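Local coordinates for carboxymuconolactone decarboxylase-like domain-containing protein (Thermotoga maritima, PDB 1P8C) that is of unknown function but belongs to the carboxymuconolactone decarboxylase family, whose members are generally assigned peroxiredoxin-like oxidoreductase activity, at residues C[37-40]-C[46-49]; C[87-92]-C[122-127]. All coordinates share one frame; numbering follows the deposited sequence.

Interaction 1: C[37-40]-C[46-49]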
loop_
_atom_site.group_PDB
_atom_site.type_symbol
_atom_site.label_atom_id
_atom_site.label_comp_id
_atom_site.label_asym_id
_atom_site.label_seq_id
_atom_site.Cartn_x
_atom_site.Cartn_y
_atom_site.Cartn_z
ATOM N N GLU C 37 -23.219 -11.229 4.686
ATOM C CA GLU C 37 -24.115 -11.882 5.632
ATOM C C GLU C 37 -23.319 -12.984 6.341
ATOM O O GLU C 37 -23.284 -13.047 7.581
ATOM C CB GLU C 37 -25.306 -12.490 4.889
ATOM C CG GLU C 37 -26.513 -12.759 5.770
ATOM C CD GLU C 37 -27.591 -13.550 5.056
ATOM O OE1 GLU C 37 -27.906 -13.219 3.893
ATOM O OE2 GLU C 37 -28.128 -14.498 5.666
ATOM N N LYS C 38 -22.665 -13.837 5.549
ATOM C CA LYS C 38 -21.862 -14.925 6.102
ATOM C C LYS C 38 -20.867 -14.344 7.087
ATOM O O LYS C 38 -20.835 -14.721 8.252
ATOM C CB LYS C 38 -21.096 -15.659 4.998
ATOM C CG LYS C 38 -21.958 -16.285 3.924
ATOM C CD LYS C 38 -21.088 -16.957 2.873
ATOM C CE LYS C 38 -21.900 -17.364 1.651
ATOM N NZ LYS C 38 -21.034 -17.825 0.524
ATOM N N VAL C 39 -20.060 -13.408 6.604
ATOM C CA VAL C 39 -19.048 -12.759 7.426
ATOM C C VAL C 39 -19.556 -12.369 8.810
ATOM O O VAL C 39 -18.985 -12.787 9.808
ATOM C CB VAL C 39 -18.492 -11.496 6.728
ATOM C CG1 VAL C 39 -17.551 -10.745 7.665
ATOM C CG2 VAL C 39 -17.754 -11.894 5.462
ATOM N N LEU C 40 -20.617 -11.570 8.866
ATOM C CA LEU C 40 -21.169 -11.135 10.143
ATOM C C LEU C 40 -21.654 -12.328 10.958
ATOM O O LEU C 40 -21.382 -12.425 12.162
ATOM C CB LEU C 40 -22.318 -10.157 9.914
ATOM C CG LEU C 40 -21.923 -8.921 9.102
ATOM C CD1 LEU C 40 -23.045 -7.899 9.167
ATOM C CD2 LEU C 40 -20.628 -8.322 9.656
ATOM N N ASN C 46 -17.635 -7.059 16.979
ATOM C CA ASN C 46 -16.730 -6.036 16.441
ATOM C C ASN C 46 -16.838 -6.020 14.920
ATOM O O ASN C 46 -16.883 -4.958 14.314
ATOM C CB ASN C 46 -15.271 -6.292 16.852
ATOM C CG ASN C 46 -15.062 -6.201 18.352
ATOM O OD1 ASN C 46 -15.539 -5.275 19.014
ATOM N ND2 ASN C 46 -14.333 -7.161 18.893
ATOM N N THR C 47 -16.884 -7.204 14.326
ATOM C CA THR C 47 -17.025 -7.309 12.899
ATOM C C THR C 47 -18.257 -6.498 12.499
ATOM O O THR C 47 -18.187 -5.634 11.619
ATOM C CB THR C 47 -17.209 -8.750 12.469
ATOM O OG1 THR C 47 -16.378 -9.587 13.280
ATOM C CG2 THR C 47 -16.777 -8.914 10.996
ATOM N N LYS C 48 -19.371 -6.748 13.178
ATOM C CA LYS C 48 -20.608 -6.023 12.902
ATOM C C LYS C 48 -20.509 -4.533 13.165
ATOM O O LYS C 48 -21.110 -3.749 12.450
ATOM C CB LYS C 48 -21.764 -6.577 13.751
ATOM C CG LYS C 48 -22.110 -8.028 13.477
ATOM C CD LYS C 48 -23.165 -8.558 14.441
ATOM C CE LYS C 48 -23.492 -9.989 14.100
ATOM N NZ LYS C 48 -22.224 -10.745 13.917
ATOM N N ARG C 49 -19.780 -4.130 14.201
ATOM C CA ARG C 49 -19.692 -2.700 14.511
ATOM C C ARG C 49 -18.885 -1.948 13.467
ATOM O O ARG C 49 -19.193 -0.799 13.140
ATOM C CB ARG C 49 -19.102 -2.472 15.908
ATOM C CG ARG C 49 -20.148 -2.169 16.962
ATOM C CD ARG C 49 -19.639 -2.356 18.402
ATOM N NE ARG C 49 -20.759 -2.373 19.353
ATOM C CZ ARG C 49 -20.701 -2.825 20.609
ATOM N NH1 ARG C 49 -19.576 -3.305 21.103
ATOM N NH2 ARG C 49 -21.787 -2.814 21.370
#
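L40 and K48 carry a helix-to-helix contact at a short connection of the chain, where the end of helix 25-41 meets the first turn of helix 45-56. Their CA atoms are 5.8 Å apart. The contact has an apolar half and a polar half. In the apolar half, CD2 of L40 lies against the backbone of K48, 4.0 Å from its CA. The same methyl touches CG2 of T47, which also meets V39 CG1 at 3.9 Å. The V39 and T47 side chains lie nearly perpendicular. The T47 torsion (chi1 -38° to OG1) puts CG2 toward V39 and L40 and leaves OG1 to bond to T44 N and to D107 of a second subunit. The two helices form a helical hairpin, in an all-helical chain that assembles with copies of itself. Near the C-terminal end of the first helix, the carbonyl of L40 accepts a hydrogen bond from K48 NZ at 2.6 Å. The ammonium comes from above the carbonyl plane, 49° out of it. The lysine chain runs extended as far as CE and then bends at its last torsion (chi4 48°), which turns NZ onto the oxygen. A methionine in place of K48 would probably leave the L40 carbonyl without this charged donor. V39 and L40 also pack on F51, one turn further along the second helix.

Interaction 2: C[87-92]-C[122-127]; sequences YHLVRC and RRAVGF
A124 is the first residue of segment 122-127 to meet segment 87-92, and it does so through L89. The two arginines before it, R122 and R123, serve another interface: both form salt bridges to D83 of a fourth subunit. At A124, methyl CD1 of L89 lies 4.1 Å from A124 CB and 3.4 Å from A124 O. The small alanine side chain probably lets the leucine come this close to the helix backbone. A124 also packs on I85, one turn before L89 on helix 82-94. V125 points away from segment 87-92 and packs on F103 of helix 99-113, so this helix is covered from more than one direction.

F127 closes the contact one turn after A124. Its CG is anti to the backbone N (chi1 -169°), and the ring reaches across to helix 82-94. L89 meets it at the edge: CD1 is in the ring plane, 3.4 Å from F127 CD2. L89 and F127 pass alongside with their ends pointing opposite ways. V90 adds a second edge contact, with CG1 4.0 Å from F127 CE2. Y25 of helix 25-41 touches both V90 and F127 and ties the N-terminal helix to this pair.

The local axes of the two helices are 10.7 Å apart at closest approach and cross at -42°. Leucine and phenylalanine span that gap from their own sides. This is interior packing of the helical domain, in the family region. C81, just before helix 82-94, and C84, in its first turn, are joined in a disulfide. Contact across the two segments is apolar apart from the A124 carbonyl touched by a methyl, which is consistent with these segments being held by shape fit and exclusion of water rather than by directed bonds.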
loop_
_atom_site.group_PDB
_atom_site.type_symbol
_atom_site.label_atom_id
_atom_site.label_comp_id
_atom_site.label_asym_id
_atom_site.label_seq_id
_atom_site.Cartn_x
_atom_site.Cartn_y
_atom_site.Cartn_z
ATOM N N TYR C 87 -18.787 -1.121 -5.664
ATOM C CA TYR C 87 -19.794 -0.684 -4.706
ATOM C C TYR C 87 -20.025 0.810 -4.694
ATOM O O TYR C 87 -21.153 1.246 -4.746
ATOM C CB TYR C 87 -19.453 -1.163 -3.290
ATOM C CG TYR C 87 -20.445 -0.657 -2.290
ATOM C CD1 TYR C 87 -21.703 -1.257 -2.145
ATOM C CD2 TYR C 87 -20.167 0.478 -1.534
ATOM C CE1 TYR C 87 -22.648 -0.719 -1.267
ATOM C CE2 TYR C 87 -21.088 1.017 -0.666
ATOM C CZ TYR C 87 -22.324 0.423 -0.531
ATOM O OH TYR C 87 -23.233 1.001 0.336
ATOM N N HIS C 88 -18.974 1.611 -4.625
ATOM C CA HIS C 88 -19.176 3.057 -4.604
ATOM C C HIS C 88 -19.604 3.602 -5.952
ATOM O O HIS C 88 -20.072 4.751 -6.053
ATOM C CB HIS C 88 -17.918 3.763 -4.122
ATOM C CG HIS C 88 -17.627 3.508 -2.684
ATOM N ND1 HIS C 88 -18.384 4.047 -1.668
ATOM C CD2 HIS C 88 -16.720 2.700 -2.087
ATOM C CE1 HIS C 88 -17.962 3.579 -0.508
ATOM N NE2 HIS C 88 -16.953 2.757 -0.735
ATOM N N LEU C 89 -19.418 2.796 -6.994
ATOM C CA LEU C 89 -19.853 3.212 -8.314
ATOM C C LEU C 89 -21.391 3.247 -8.316
ATOM O O LEU C 89 -21.999 4.305 -8.595
ATOM C CB LEU C 89 -19.342 2.257 -9.408
ATOM C CG LEU C 89 -18.033 2.663 -10.107
ATOM C CD1 LEU C 89 -17.678 1.610 -11.154
ATOM C CD2 LEU C 89 -18.186 4.041 -10.777
ATOM N N VAL C 90 -22.030 2.122 -7.984
ATOM C CA VAL C 90 -23.487 2.159 -7.992
ATOM C C VAL C 90 -23.941 3.252 -7.021
ATOM O O VAL C 90 -24.820 4.050 -7.335
ATOM C CB VAL C 90 -24.139 0.803 -7.625
ATOM C CG1 VAL C 90 -23.185 -0.377 -7.930
ATOM C CG2 VAL C 90 -24.590 0.816 -6.201
ATOM N N ARG C 91 -23.316 3.326 -5.856
ATOM C CA ARG C 91 -23.725 4.358 -4.912
ATOM C C ARG C 91 -23.675 5.752 -5.533
ATOM O O ARG C 91 -24.555 6.578 -5.279
ATOM C CB ARG C 91 -22.857 4.319 -3.653
ATOM C CG ARG C 91 -23.122 3.108 -2.765
ATOM C CD ARG C 91 -24.041 3.460 -1.588
ATOM N NE ARG C 91 -25.347 3.909 -2.037
ATOM C CZ ARG C 91 -25.961 5.017 -1.615
ATOM N NH1 ARG C 91 -25.382 5.803 -0.720
ATOM N NH2 ARG C 91 -27.167 5.338 -2.099
ATOM N N CYS C 92 -22.655 6.020 -6.345
ATOM C CA CYS C 92 -22.521 7.337 -6.964
ATOM C C CYS C 92 -23.644 7.537 -7.987
ATOM O O CYS C 92 -24.168 8.647 -8.172
ATOM C CB CYS C 92 -21.137 7.485 -7.622
ATOM S SG CYS C 92 -19.738 7.892 -6.481
ATOM N N ARG C 122 -9.831 0.999 -15.757
ATOM C CA ARG C 122 -10.398 0.348 -16.936
ATOM C C ARG C 122 -11.683 -0.412 -16.550
ATOM O O ARG C 122 -12.741 -0.194 -17.140
ATOM C CB ARG C 122 -9.407 -0.637 -17.576
ATOM C CG ARG C 122 -8.107 -0.005 -18.062
ATOM C CD ARG C 122 -7.447 -0.841 -19.154
ATOM N NE ARG C 122 -6.014 -0.995 -18.927
ATOM C CZ ARG C 122 -5.481 -1.992 -18.228
ATOM N NH1 ARG C 122 -6.267 -2.929 -17.702
ATOM N NH2 ARG C 122 -4.168 -2.032 -18.019
ATOM N N ARG C 123 -11.580 -1.306 -15.567
ATOM C CA ARG C 123 -12.727 -2.076 -15.106
ATOM C C ARG C 123 -13.835 -1.133 -14.646
ATOM O O ARG C 123 -14.987 -1.288 -15.035
ATOM C CB ARG C 123 -12.309 -3.001 -13.965
ATOM C CG ARG C 123 -11.359 -4.112 -14.392
ATOM C CD ARG C 123 -10.597 -4.688 -13.200
ATOM N NE ARG C 123 -9.458 -5.502 -13.622
ATOM C CZ ARG C 123 -8.313 -5.618 -12.949
ATOM N NH1 ARG C 123 -8.132 -4.968 -11.799
ATOM N NH2 ARG C 123 -7.339 -6.379 -13.436
ATOM N N ALA C 124 -13.486 -0.141 -13.835
ATOM C CA ALA C 124 -14.479 0.819 -13.360
ATOM C C ALA C 124 -15.304 1.445 -14.497
ATOM O O ALA C 124 -16.472 1.810 -14.300
ATOM C CB ALA C 124 -13.806 1.931 -12.550
ATOM N N VAL C 125 -14.712 1.595 -15.675
ATOM C CA VAL C 125 -15.457 2.196 -16.785
ATOM C C VAL C 125 -16.378 1.185 -17.443
ATOM O O VAL C 125 -17.520 1.496 -17.756
ATOM C CB VAL C 125 -14.523 2.813 -17.853
ATOM C CG1 VAL C 125 -15.342 3.291 -19.035
ATOM C CG2 VAL C 125 -13.769 3.998 -17.266
ATOM N N GLY C 126 -15.886 -0.031 -17.633
ATOM C CA GLY C 126 -16.709 -1.056 -18.237
ATOM C C GLY C 126 -17.910 -1.310 -17.351
ATOM O O GLY C 126 -19.014 -1.578 -17.834
ATOM N N PHE C 127 -17.686 -1.208 -16.043
ATOM C CA PHE C 127 -18.729 -1.422 -15.062
ATOM C C PHE C 127 -19.700 -0.258 -15.071
ATOM O O PHE C 127 -20.914 -0.453 -15.042
ATOM C CB PHE C 127 -18.130 -1.584 -13.647
ATOM C CG PHE C 127 -19.131 -2.067 -12.615
ATOM C CD1 PHE C 127 -19.706 -3.332 -12.723
ATOM C CD2 PHE C 127 -19.535 -1.244 -11.574
ATOM C CE1 PHE C 127 -20.675 -3.757 -11.807
ATOM C CE2 PHE C 127 -20.498 -1.660 -10.656
ATOM C CZ PHE C 127 -21.068 -2.911 -10.772
#

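Interaction 1 precedes interaction 2 along the chain, and the two are in series. Their centres are about 24 Å apart, and their nearest atoms are about 12 Å apart without touching. Interaction 1 joins helices 25-41 and 45-56, and its centre lies about 19 Å from the centre of the chain. Interaction 2 joins helices 82-94 and 118-136, and its centre lies about 6 Å from it. They share no helix, but helix 25-41 bridges them: its C-terminal end forms interaction 1, and Y25, its first residue, packs beside interaction 2. Other subunits reach both regions. The chain thus combines a buried helical core with a projecting hairpin, both set within a six-chain assembly.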